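Local coordinates for SCO1 protein homolog (Bacillus subtilis, PDB 1XZO) that is needed to insert copper into the active site of cytochrome c oxidase and may also act in copper homeostasis or redox signalling, at residues F18-Q21 and N25-L28. Sequence-based numbering, arbitrary orientation.
Sequences FQNQ and NVSL
Gln19 and Asn25 adopt the same first torsion, with CG anti to the carbonyl carbon and beside the backbone N (chi1 near -70° in both). As they sit opposite each other in the non-hydrogen-bonded pair, CA atoms 4.6 Å apart, the matched torsion lets the two side chains run side by side, pointing the same way. OD1 of Asn25 comes alongside the aliphatic stem of Gln19, 3.6 Å from its CG, and the two amide planes lie nearly coplanar, 25° apart. This is van der Waals contact between polar side chains, well suited to a face that is partly open to solvent. On the face that carries Phe18 and Val26, CG2 of Val26 stands anti to its carbonyl carbon, beside its own backbone N, and meets CB of Asn20 at 4.0 Å, the two side chains crossing at about a right angle. Strands 17-19 and 25-27 form a small antiparallel beta hairpin, separate from the main mixed sheet of this thioredoxin-like fold. Phe18 and Val26 are its hydrogen-bonded pair: Val26 N donates to Phe18 O at 2.9 Å, almost straight at 174°, and Phe18 N returns a bond to Val26 O at 3.0 Å. Phe18 O also receives a CA-H...O contact from Asn25 CA at 3.4 Å. A branched valine favours extended backbone and offers a compact apolar surface, and both Val26 and Phe18 rest on Leu104 of strand 101-104; the flat Phe18 ring turns from the partner strand into aromatic company, meeting Phe115 edge-to-face, which suits a large buried apolar side chain. Asn20 suits the start of the turn because its amide can serve two roles at once: OD1 accepts from the backbone N atoms of Asp22 and Lys24, while ND2 donates to OD2 of Asp102.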
loop_
_atom_site.group_PDB
_atom_site.type_symbol
_atom_site.label_atom_id
_atom_site.label_comp_id
_atom_site.label_asym_id
_atom_site.label_seq_id
_atom_site.Cartn_x
_atom_site.Cartn_y
_atom_site.Cartn_z
ATOM N N PHE A 18 0.918 10.736 -7.942
ATOM C CA PHE A 18 2.141 10.079 -8.112
ATOM C C PHE A 18 2.014 9.334 -9.480
ATOM O O PHE A 18 0.919 9.337 -10.046
ATOM C CB PHE A 18 2.253 9.075 -6.944
ATOM C CG PHE A 18 2.446 9.748 -5.598
ATOM C CD1 PHE A 18 2.208 9.045 -4.405
ATOM C CD2 PHE A 18 2.946 11.071 -5.513
ATOM C CE1 PHE A 18 2.439 9.625 -3.198
ATOM C CE2 PHE A 18 3.211 11.677 -4.254
ATOM C CZ PHE A 18 3.039 10.942 -3.086
ATOM N N GLN A 19 3.054 8.664 -9.897
ATOM C CA GLN A 19 3.032 7.865 -11.148
ATOM C C GLN A 19 3.169 6.389 -10.836
ATOM O O GLN A 19 4.015 6.013 -10.001
ATOM C CB GLN A 19 4.129 8.288 -12.109
ATOM C CG GLN A 19 3.878 9.698 -12.688
ATOM C CD GLN A 19 5.198 10.362 -13.201
ATOM O OE1 GLN A 19 6.311 10.021 -12.735
ATOM N NE2 GLN A 19 5.071 11.316 -14.110
ATOM N N ASN A 20 2.424 5.583 -11.585
ATOM C CA ASN A 20 2.528 4.087 -11.406
ATOM C C ASN A 20 3.626 3.467 -12.260
ATOM O O ASN A 20 4.523 4.127 -12.838
ATOM C CB ASN A 20 1.133 3.475 -11.485
ATOM C CG ASN A 20 0.679 3.275 -12.951
ATOM O OD1 ASN A 20 1.438 3.612 -13.908
ATOM N ND2 ASN A 20 -0.538 2.856 -13.122
ATOM N N GLN A 21 3.738 2.112 -12.188
ATOM C CA GLN A 21 4.809 1.429 -12.854
ATOM C C GLN A 21 4.723 1.582 -14.398
ATOM O O GLN A 21 5.657 1.266 -15.043
ATOM C CB GLN A 21 4.681 -0.115 -12.550
ATOM C CG GLN A 21 3.378 -0.818 -13.008
ATOM C CD GLN A 21 2.112 -0.470 -12.322
ATOM O OE1 GLN A 21 1.039 -0.621 -12.885
ATOM N NE2 GLN A 21 2.204 0.015 -11.050
ATOM N N ASN A 25 -0.546 8.629 -14.175
ATOM C CA ASN A 25 -0.936 9.303 -12.945
ATOM C C ASN A 25 -1.988 8.519 -12.116
ATOM O O ASN A 25 -3.064 8.121 -12.593
ATOM C CB ASN A 25 -1.433 10.735 -13.179
ATOM C CG ASN A 25 -0.339 11.694 -13.575
ATOM O OD1 ASN A 25 0.865 11.412 -13.526
ATOM N ND2 ASN A 25 -0.770 12.848 -13.981
ATOM N N VAL A 26 -1.715 8.488 -10.800
ATOM C CA VAL A 26 -2.617 7.995 -9.775
ATOM C C VAL A 26 -2.714 9.002 -8.627
ATOM O O VAL A 26 -1.725 9.419 -8.125
ATOM C CB VAL A 26 -2.087 6.605 -9.269
ATOM C CG1 VAL A 26 -2.957 6.055 -8.138
ATOM C CG2 VAL A 26 -2.064 5.647 -10.474
ATOM N N SER A 27 -3.915 9.392 -8.334
ATOM C CA SER A 27 -4.195 10.443 -7.353
ATOM C C SER A 27 -5.146 9.951 -6.233
ATOM O O SER A 27 -6.068 9.155 -6.470
ATOM C CB SER A 27 -4.765 11.679 -8.076
ATOM O OG SER A 27 -6.055 11.374 -8.523
ATOM N N LEU A 28 -5.106 10.634 -5.083
ATOM C CA LEU A 28 -6.159 10.459 -4.110
ATOM C C LEU A 28 -7.537 10.651 -4.682
ATOM O O LEU A 28 -8.452 9.903 -4.418
ATOM C CB LEU A 28 -5.929 11.315 -2.865
ATOM C CG LEU A 28 -6.979 11.279 -1.790
ATOM C CD1 LEU A 28 -8.263 11.563 -2.210
ATOM C CD2 LEU A 28 -6.952 9.814 -1.137
#